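Local atomic coordinates of malonyl coenzyme A-acyl carrier protein transacylase (Helicobacter pylori, PDB entry 2H1Y), a protein that probably catalyses transfer of the malonyl group from malonyl-CoA to the phosphopantetheine thiol of holo acyl carrier protein, as other FabD enzymes do. Residues Ser69-Pro74 with Thr126-Lys131; Tyr77-Tyr81 with Leu117-Leu123; Tyr266-Lys271 with Leu292-Leu296. All coordinates share one frame; numbering follows the deposited sequence.

Overall arrangement
Interactions 1 and 2 both join helix 69-90 to helix 119-137. Interaction 2 is nested along the chain inside the loop closed by interaction 1. Their centres lie about 12 Å apart, and they touch where Leu123 CD2 packs 3.7 Å from Pro74 O. Interaction 3 joins residues 266-271 to 292-296, on the opposite side of the chain's centre. Its centre is about 25 Å from each of the other two, with nearest atoms about 12 Å apart. Interaction 1 lies next to the probable active site: Arg129 bonds to Ser104, which belongs to a Gly-His-Ser-Leu-Gly sequence, the nucleophile motif of this family.

Interaction 1 (Ser69-Pro74 with Thr126-Lys131); sequences SAYTQP and THQRGK
His127 turns one edge to the face of the Tyr71 ring. His127 CD2 lies over that face, 3.7 Å from Tyr71 CE1. The pair is an offset edge-to-face contact with planes at 73°. The imidazole CG stands anti to the backbone N (chi1 170°), which lays the ring beside Tyr71, both side chains pointing the same way. Ala70 CB sits over a face of the imidazole. Next to this pair the backbones close up, with Ala70 CA 3.9 Å from Gly130 CA. With no side chain on Gly130 in the way, the helix axes approach to 6.8 Å in a roughly antiparallel crossing of 145°. Thr126 OG1 packs 3.3 Å from Pro74 CB, while its hydrogen bonds go to Ala122 and Leu123 in its own helix.

On the other flank Arg129 NH1 gives a nearly straight hydrogen bond of 2.8 Å to Gln73 OE1. The oxygen lies in the guanidinium plane, but NH1 stands well above the amide plane and meets no lone pair. Gln73 NE2 bonds to Gln22 OE1, and Arg129 NH2 bonds to Ser104 OG and Gln259 OE1. Together these would limit rotation of the amide and guanidinium. In FabD relatives an arginine at this place binds the malonyl carboxylate, and Arg129 probably does too. The chemistry is consistent with Gln73 as a second-shell residue that positions Arg129 for that task.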
loop_
_atom_site.group_PDB
_atom_site.type_symbol
_atom_site.label_atom_id
_atom_site.label_comp_id
_atom_site.label_asym_id
_atom_site.label_seq_id
_atom_site.Cartn_x
_atom_site.Cartn_y
_atom_site.Cartn_z
ATOM N N SER A 69 -5.693 9.121 7.836
ATOM C CA SER A 69 -4.911 8.868 6.621
ATOM C C SER A 69 -3.557 9.574 6.660
ATOM O O SER A 69 -2.562 9.019 6.220
ATOM C CB SER A 69 -5.678 9.295 5.358
ATOM O OG SER A 69 -6.797 8.456 5.099
ATOM N N ALA A 70 -3.515 10.785 7.209
ATOM C CA ALA A 70 -2.265 11.540 7.258
ATOM C C ALA A 70 -1.207 10.880 8.152
ATOM O O ALA A 70 -0.008 11.105 7.965
ATOM C CB ALA A 70 -2.511 12.977 7.678
ATOM N N TYR A 71 -1.640 10.071 9.118
ATOM C CA TYR A 71 -0.670 9.389 9.979
ATOM C C TYR A 71 -0.553 7.892 9.733
ATOM O O TYR A 71 0.508 7.284 9.984
ATOM C CB TYR A 71 -0.856 9.762 11.459
ATOM C CG TYR A 71 -0.652 11.248 11.647
ATOM C CD1 TYR A 71 0.630 11.784 11.792
ATOM C CD2 TYR A 71 -1.734 12.132 11.590
ATOM C CE1 TYR A 71 0.823 13.156 11.931
ATOM C CE2 TYR A 71 -1.554 13.504 11.726
ATOM C CZ TYR A 71 -0.274 14.007 11.898
ATOM O OH TYR A 71 -0.099 15.371 12.042
ATOM N N THR A 72 -1.622 7.312 9.201
ATOM C CA THR A 72 -1.593 5.924 8.758
ATOM C C THR A 72 -0.579 5.695 7.630
ATOM O O THR A 72 0.315 4.829 7.741
ATOM C CB THR A 72 -2.942 5.512 8.284
ATOM O OG1 THR A 72 -3.867 5.778 9.321
ATOM C CG2 THR A 72 -2.954 4.040 8.006
ATOM N N GLN A 73 -0.721 6.488 6.563
ATOM C CA GLN A 73 0.130 6.342 5.389
ATOM C C GLN A 73 1.644 6.371 5.746
ATOM O O GLN A 73 2.372 5.445 5.381
ATOM C CB GLN A 73 -0.302 7.314 4.286
ATOM C CG GLN A 73 -1.758 7.053 3.817
ATOM C CD GLN A 73 -2.117 7.672 2.452
ATOM O OE1 GLN A 73 -1.254 8.096 1.687
ATOM N NE2 GLN A 73 -3.402 7.696 2.144
ATOM N N PRO A 74 2.116 7.383 6.503
ATOM C CA PRO A 74 3.524 7.333 6.911
ATOM C C PRO A 74 3.886 6.290 7.967
ATOM O O PRO A 74 5.057 5.913 8.065
ATOM C CB PRO A 74 3.791 8.742 7.441
ATOM C CG PRO A 74 2.488 9.226 7.896
ATOM C CD PRO A 74 1.466 8.619 6.973
ATOM N N THR A 126 4.304 10.969 2.169
ATOM C CA THR A 126 3.197 10.092 2.571
ATOM C C THR A 126 2.204 10.799 3.502
ATOM O O THR A 126 0.992 10.707 3.299
ATOM C CB THR A 126 3.671 8.730 3.178
ATOM O OG1 THR A 126 4.599 8.962 4.243
ATOM C CG2 THR A 126 4.325 7.845 2.104
ATOM N N HIS A 127 2.714 11.522 4.501
ATOM C CA HIS A 127 1.866 12.318 5.379
ATOM C C HIS A 127 1.011 13.274 4.551
ATOM O O HIS A 127 -0.178 13.463 4.820
ATOM C CB HIS A 127 2.723 13.078 6.383
ATOM C CG HIS A 127 1.974 14.105 7.181
ATOM N ND1 HIS A 127 1.750 15.386 6.725
ATOM C CD2 HIS A 127 1.417 14.046 8.413
ATOM C CE1 HIS A 127 1.076 16.069 7.633
ATOM N NE2 HIS A 127 0.859 15.280 8.668
ATOM N N GLN A 128 1.611 13.846 3.513
ATOM C CA GLN A 128 0.920 14.798 2.658
ATOM C C GLN A 128 -0.168 14.110 1.821
ATOM O O GLN A 128 -1.303 14.605 1.730
ATOM C CB GLN A 128 1.953 15.552 1.803
ATOM C CG GLN A 128 1.646 17.029 1.429
ATOM C CD GLN A 128 1.047 17.907 2.529
ATOM O OE1 GLN A 128 0.064 18.602 2.289
ATOM N NE2 GLN A 128 1.642 17.900 3.716
ATOM N N ARG A 129 0.162 12.952 1.250
ATOM C CA ARG A 129 -0.786 12.169 0.455
ATOM C C ARG A 129 -2.039 11.876 1.264
ATOM O O ARG A 129 -3.152 11.979 0.754
ATOM C CB ARG A 129 -0.134 10.863 0.003
ATOM C CG ARG A 129 -0.930 10.005 -1.004
ATOM C CD ARG A 129 -0.167 8.694 -1.211
ATOM N NE ARG A 129 -0.781 7.734 -2.124
ATOM C CZ ARG A 129 -1.634 6.769 -1.773
ATOM N NH1 ARG A 129 -2.030 6.620 -0.507
ATOM N NH2 ARG A 129 -2.093 5.932 -2.706
ATOM N N GLY A 130 -1.854 11.525 2.536
ATOM C CA GLY A 130 -2.986 11.280 3.431
ATOM C C GLY A 130 -3.772 12.543 3.732
ATOM O O GLY A 130 -5.009 12.521 3.798
ATOM N N LYS A 131 -3.049 13.645 3.915
ATOM C CA LYS A 131 -3.661 14.917 4.267
ATOM C C LYS A 131 -4.495 15.409 3.099
ATOM O O LYS A 131 -5.650 15.841 3.274
ATOM C CB LYS A 131 -2.574 15.928 4.605
ATOM C CG LYS A 131 -3.027 17.056 5.470
ATOM C CD LYS A 131 -1.858 17.966 5.860
ATOM C CE LYS A 131 -2.255 18.874 7.028
ATOM N NZ LYS A 131 -3.631 19.448 6.830
#

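Interaction 2 (Tyr77-Tyr81 with Leu117-Leu123); sequences YLVSY and LDFEKAL
Phe119 and Tyr81 form the aromatic part of this contact. Phe119 CD1 lies over the centre of the Tyr81 ring, about 3.5 Å above its plane. The ring planes are inclined by 34°, an oblique aromatic contact. The Phe119 CG stands anti to the backbone N (chi1 -173°), which carries the ring in among the side chains of helix 69-90. There Phe119 CD1 also meets Tyr77 CE2 at 3.7 Å, obliquely to both rings.

Aliphatic groups pack against these rings. Ala122 points its methyl at one face of Tyr77, with Ala122 CB 3.3 Å from Tyr77 CZ, a tight approach. Leu123 CD2 comes to the edge of the same ring, near its plane, 3.7 Å from Tyr77 CD2. The other Leu123 methyl, CD1, rests on a face of Phe119, toward the rim. Leu78 CD2 meets the edge of Phe119 at CZ, 3.9 Å away. Phe44, Met55 and Leu59 pack on Leu78 from beyond the two segments.

No hydrogen bond crosses between the segments. The buried hydroxyl of Tyr77 is satisfied by Ser112 OG of helix 105-116, and the same serine oxygen bonds to Leu117 O. Ser112 thus ties the loop before helix 119-137 to the tyrosine facing it.

The short helical axes run at 151° to one another and come no closer than 10.9 Å. Bulky rings fill that separation. This is nearly antiparallel helix packing with an aromatic core, within the acyltransferase domain of the FabD family.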
loop_
_atom_site.group_PDB
_atom_site.type_symbol
_atom_site.label_atom_id
_atom_site.label_comp_id
_atom_site.label_asym_id
_atom_site.label_seq_id
_atom_site.Cartn_x
_atom_site.Cartn_y
_atom_site.Cartn_z
ATOM N N TYR A 77 4.427 3.221 5.848
ATOM C CA TYR A 77 5.742 3.398 5.214
ATOM C C TYR A 77 6.874 3.099 6.200
ATOM O O TYR A 77 7.859 2.439 5.849
ATOM C CB TYR A 77 5.925 4.786 4.594
ATOM C CG TYR A 77 7.372 5.076 4.166
ATOM C CD1 TYR A 77 7.952 4.440 3.052
ATOM C CD2 TYR A 77 8.163 5.972 4.894
ATOM C CE1 TYR A 77 9.271 4.700 2.681
ATOM C CE2 TYR A 77 9.471 6.242 4.532
ATOM C CZ TYR A 77 10.026 5.607 3.435
ATOM O OH TYR A 77 11.331 5.919 3.095
ATOM N N LEU A 78 6.719 3.578 7.430
ATOM C CA LEU A 78 7.773 3.459 8.428
ATOM C C LEU A 78 8.178 2.013 8.675
ATOM O O LEU A 78 9.351 1.653 8.579
ATOM C CB LEU A 78 7.304 4.078 9.725
ATOM C CG LEU A 78 8.276 4.842 10.602
ATOM C CD1 LEU A 78 7.606 4.961 11.960
ATOM C CD2 LEU A 78 9.684 4.182 10.683
ATOM N N VAL A 79 7.206 1.174 8.994
ATOM C CA VAL A 79 7.499 -0.227 9.244
ATOM C C VAL A 79 8.031 -0.927 7.962
ATOM O O VAL A 79 9.031 -1.668 8.017
ATOM C CB VAL A 79 6.294 -0.929 9.891
ATOM C CG1 VAL A 79 6.574 -2.417 10.138
ATOM C CG2 VAL A 79 5.882 -0.185 11.197
ATOM N N SER A 80 7.412 -0.672 6.810
ATOM C CA SER A 80 7.962 -1.192 5.546
ATOM C C SER A 80 9.446 -0.841 5.374
ATOM O O SER A 80 10.259 -1.712 5.050
ATOM C CB SER A 80 7.170 -0.688 4.353
ATOM O OG SER A 80 5.891 -1.283 4.318
ATOM N N TYR A 81 9.784 0.429 5.627
ATOM C CA TYR A 81 11.163 0.931 5.493
ATOM C C TYR A 81 12.084 0.147 6.394
ATOM O O TYR A 81 13.117 -0.327 5.947
ATOM C CB TYR A 81 11.257 2.430 5.818
ATOM C CG TYR A 81 12.602 3.029 5.492
ATOM C CD1 TYR A 81 13.619 3.071 6.454
ATOM C CD2 TYR A 81 12.875 3.550 4.211
ATOM C CE1 TYR A 81 14.851 3.597 6.169
ATOM C CE2 TYR A 81 14.125 4.093 3.903
ATOM C CZ TYR A 81 15.110 4.112 4.894
ATOM O OH TYR A 81 16.365 4.640 4.644
ATOM N N LEU A 117 13.661 7.971 -3.250
ATOM C CA LEU A 117 13.011 8.749 -2.208
ATOM C C LEU A 117 13.654 8.472 -0.856
ATOM O O LEU A 117 13.556 7.358 -0.341
ATOM C CB LEU A 117 11.537 8.390 -2.203
ATOM C CG LEU A 117 10.451 9.444 -2.134
ATOM C CD1 LEU A 117 10.811 10.698 -2.907
ATOM C CD2 LEU A 117 9.160 8.826 -2.664
ATOM N N ASP A 118 14.341 9.482 -0.310
ATOM C CA ASP A 118 14.995 9.380 0.998
ATOM C C ASP A 118 13.978 9.182 2.102
ATOM O O ASP A 118 12.801 9.580 1.980
ATOM C CB ASP A 118 15.820 10.640 1.324
ATOM C CG ASP A 118 16.902 10.913 0.305
ATOM O OD1 ASP A 118 17.445 9.934 -0.269
ATOM O OD2 ASP A 118 17.209 12.106 0.068
ATOM N N PHE A 119 14.455 8.599 3.198
ATOM C CA PHE A 119 13.623 8.365 4.364
ATOM C C PHE A 119 12.724 9.548 4.748
ATOM O O PHE A 119 11.496 9.436 4.665
ATOM C CB PHE A 119 14.455 7.884 5.555
ATOM C CG PHE A 119 13.625 7.469 6.727
ATOM C CD1 PHE A 119 12.565 6.577 6.562
ATOM C CD2 PHE A 119 13.888 7.981 7.988
ATOM C CE1 PHE A 119 11.782 6.209 7.625
ATOM C CE2 PHE A 119 13.115 7.622 9.070
ATOM C CZ PHE A 119 12.058 6.720 8.894
ATOM N N GLU A 120 13.301 10.677 5.156
ATOM C CA GLU A 120 12.443 11.758 5.690
ATOM C C GLU A 120 11.597 12.417 4.618
ATOM O O GLU A 120 10.495 12.856 4.907
ATOM C CB GLU A 120 13.151 12.782 6.611
ATOM C CG GLU A 120 14.637 12.937 6.449
ATOM C CD GLU A 120 15.419 11.798 7.074
ATOM O OE1 GLU A 120 16.066 11.053 6.297
ATOM O OE2 GLU A 120 15.390 11.646 8.320
ATOM N N LYS A 121 12.083 12.433 3.381
ATOM C CA LYS A 121 11.275 12.915 2.264
ATOM C C LYS A 121 10.052 12.037 1.990
ATOM O O LYS A 121 8.980 12.547 1.632
ATOM C CB LYS A 121 12.116 13.073 1.003
ATOM C CG LYS A 121 12.886 14.380 0.939
ATOM C CD LYS A 121 13.257 14.720 -0.510
ATOM C CE LYS A 121 14.197 15.916 -0.588
ATOM N NZ LYS A 121 15.566 15.476 -0.259
ATOM N N ALA A 122 10.195 10.728 2.161
ATOM C CA ALA A 122 9.072 9.824 1.901
ATOM C C ALA A 122 7.995 9.929 2.978
ATOM O O ALA A 122 6.798 9.931 2.667
ATOM C CB ALA A 122 9.552 8.406 1.749
ATOM N N LEU A 123 8.424 10.040 4.237
ATOM C CA LEU A 123 7.507 10.275 5.348
ATOM C C LEU A 123 6.693 11.535 5.094
ATOM O O LEU A 123 5.465 11.542 5.293
ATOM C CB LEU A 123 8.261 10.410 6.679
ATOM C CG LEU A 123 8.985 9.181 7.245
ATOM C CD1 LEU A 123 10.064 9.591 8.229
ATOM C CD2 LEU A 123 8.020 8.190 7.899
#

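Interaction 3 (Tyr266-Lys271 with Leu292-Leu296); sequences YQDCVK and LNKRL
Leu296 fills the apolar centre with its CB and both methyls. Leu296 CD1 lies 4.0 Å from Tyr266 CE2, set obliquely to the ring. Leu296 CD2 approaches Gln267 CG at 3.9 Å. Leu296 CB meets Val270 CG1 at 4.2 Å. Leu292 CD1 joins the group, 4.0 Å from Tyr266 CD2 and likewise oblique. Tyr266 CG stands opposite the backbone N (chi1 -176°), which sends the ring across to both leucines. Within its own helix, Val270 CG2 covers one face of the Tyr266 ring toward the rim.

Both segments lie against the central mixed sheet. Tyr266 packs on Leu18 and Leu101 of two neighbouring parallel strands, and Asn293 touches Leu18 as well. Helix 288-294 belongs to a beta-alpha-beta crossover, since it links the adjacent parallel strands 279-283 and 301-304. The contact sets helix 266-271 beside the C-terminal part of that crossover helix and the turn after it.

Farther out, the extended Lys271 chain crosses Leu296 at about a right angle, with Lys271 CE 4.0 Å from Leu296 CD2. At the polar edge Tyr266 OH donates a hydrogen bond of 3.0 Å to Asn293 OD1. The donor is tilted 23° from the carbonyl plane. OD1 comes to the tyrosine's edge, and ring and amide are almost coplanar, 8° apart. The other end of the buried amide is held too: Asn293 ND2 bonds to Thr301 OG1 at the start of strand 301-304.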
loop_
_atom_site.group_PDB
_atom_site.type_symbol
_atom_site.label_atom_id
_atom_site.label_comp_id
_atom_site.label_asym_id
_atom_site.label_seq_id
_atom_site.Cartn_x
_atom_site.Cartn_y
_atom_site.Cartn_z
ATOM N N TYR A 266 -4.562 -4.568 -8.245
ATOM C CA TYR A 266 -3.633 -5.445 -7.545
ATOM C C TYR A 266 -3.622 -6.878 -8.109
ATOM O O TYR A 266 -2.546 -7.482 -8.267
ATOM C CB TYR A 266 -3.875 -5.425 -6.026
ATOM C CG TYR A 266 -2.855 -6.245 -5.304
ATOM C CD1 TYR A 266 -1.589 -5.739 -5.031
ATOM C CD2 TYR A 266 -3.128 -7.559 -4.947
ATOM C CE1 TYR A 266 -0.635 -6.531 -4.388
ATOM C CE2 TYR A 266 -2.177 -8.361 -4.305
ATOM C CZ TYR A 266 -0.940 -7.842 -4.028
ATOM O OH TYR A 266 -0.007 -8.637 -3.403
ATOM N N GLN A 267 -4.814 -7.400 -8.405
ATOM C CA GLN A 267 -4.986 -8.674 -9.123
ATOM C C GLN A 267 -4.183 -8.800 -10.436
ATOM O O GLN A 267 -3.369 -9.717 -10.588
ATOM C CB GLN A 267 -6.463 -8.908 -9.416
ATOM C CG GLN A 267 -6.700 -10.044 -10.372
ATOM C CD GLN A 267 -8.077 -10.625 -10.223
ATOM O OE1 GLN A 267 -9.087 -9.939 -10.405
ATOM N NE2 GLN A 267 -8.133 -11.898 -9.890
ATOM N N ASP A 268 -4.420 -7.888 -11.375
ATOM C CA ASP A 268 -3.712 -7.912 -12.662
ATOM C C ASP A 268 -2.202 -7.841 -12.464
ATOM O O ASP A 268 -1.445 -8.537 -13.152
ATOM C CB ASP A 268 -4.186 -6.787 -13.591
ATOM C CG ASP A 268 -5.654 -6.901 -13.926
ATOM O OD1 ASP A 268 -6.124 -8.048 -14.035
ATOM O OD2 ASP A 268 -6.344 -5.860 -14.061
ATOM N N CYS A 269 -1.785 -7.035 -11.487
ATOM C CA CYS A 269 -0.371 -6.840 -11.190
ATOM C C CYS A 269 0.313 -8.120 -10.752
ATOM O O CYS A 269 1.404 -8.426 -11.235
ATOM C CB CYS A 269 -0.187 -5.756 -10.140
ATOM S SG CYS A 269 -0.451 -4.109 -10.778
ATOM N N VAL A 270 -0.337 -8.863 -9.855
ATOM C CA VAL A 270 0.207 -10.126 -9.402
ATOM C C VAL A 270 0.246 -11.139 -10.566
ATOM O O VAL A 270 1.286 -11.744 -10.842
ATOM C CB VAL A 270 -0.523 -10.667 -8.127
ATOM C CG1 VAL A 270 0.020 -12.015 -7.722
ATOM C CG2 VAL A 270 -0.347 -9.709 -6.971
ATOM N N LYS A 271 -0.862 -11.272 -11.281
ATOM C CA LYS A 271 -0.965 -12.254 -12.368
ATOM C C LYS A 271 0.062 -12.041 -13.492
ATOM O O LYS A 271 0.799 -12.957 -13.846
ATOM C CB LYS A 271 -2.392 -12.295 -12.919
ATOM C CG LYS A 271 -3.438 -12.791 -11.908
ATOM C CD LYS A 271 -4.720 -13.270 -12.595
ATOM C CE LYS A 271 -5.654 -13.983 -11.592
ATOM N NZ LYS A 271 -7.114 -13.955 -11.993
ATOM N N LEU A 292 -4.265 -11.764 0.160
ATOM C CA LEU A 292 -4.737 -11.590 -1.203
ATOM C C LEU A 292 -4.081 -12.547 -2.198
ATOM O O LEU A 292 -4.721 -12.963 -3.153
ATOM C CB LEU A 292 -4.589 -10.145 -1.663
ATOM C CG LEU A 292 -5.372 -9.060 -0.907
ATOM C CD1 LEU A 292 -5.081 -7.668 -1.491
ATOM C CD2 LEU A 292 -6.909 -9.316 -0.858
ATOM N N ASN A 293 -2.821 -12.902 -1.972
ATOM C CA ASN A 293 -2.118 -13.845 -2.844
ATOM C C ASN A 293 -2.578 -15.289 -2.713
ATOM O O ASN A 293 -2.418 -16.069 -3.640
ATOM C CB ASN A 293 -0.608 -13.797 -2.635
ATOM C CG ASN A 293 0.009 -12.472 -3.072
ATOM O OD1 ASN A 293 -0.666 -11.574 -3.608
ATOM N ND2 ASN A 293 1.301 -12.342 -2.826
ATOM N N LYS A 294 -3.128 -15.659 -1.561
ATOM C CA LYS A 294 -3.678 -17.004 -1.401
ATOM C C LYS A 294 -4.573 -17.280 -2.587
ATOM O O LYS A 294 -4.448 -18.325 -3.222
ATOM C CB LYS A 294 -4.493 -17.136 -0.102
ATOM C CG LYS A 294 -3.675 -17.187 1.192
ATOM C CD LYS A 294 -2.516 -18.183 1.108
ATOM C CE LYS A 294 -1.669 -18.137 2.364
ATOM N NZ LYS A 294 -0.794 -19.330 2.437
ATOM N N ARG A 295 -5.436 -16.309 -2.905
ATOM C CA ARG A 295 -6.407 -16.443 -3.994
ATOM C C ARG A 295 -5.807 -16.153 -5.378
ATOM O O ARG A 295 -6.472 -16.331 -6.388
ATOM C CB ARG A 295 -7.619 -15.515 -3.783
ATOM C CG ARG A 295 -8.137 -15.336 -2.344
ATOM C CD ARG A 295 -9.127 -16.421 -1.910
ATOM N NE ARG A 295 -8.435 -17.389 -1.061
ATOM C CZ ARG A 295 -8.042 -18.592 -1.465
ATOM N NH1 ARG A 295 -8.327 -19.001 -2.697
ATOM N NH2 ARG A 295 -7.382 -19.389 -0.635
ATOM N N LEU A 296 -4.547 -15.729 -5.421
ATOM C CA LEU A 296 -3.952 -15.217 -6.661
ATOM C C LEU A 296 -2.726 -15.963 -7.177
ATOM O O LEU A 296 -2.350 -15.801 -8.329
ATOM C CB LEU A 296 -3.571 -13.758 -6.454
ATOM C CG LEU A 296 -4.720 -12.774 -6.430
ATOM C CD1 LEU A 296 -4.227 -11.453 -5.857
ATOM C CD2 LEU A 296 -5.323 -12.619 -7.840
#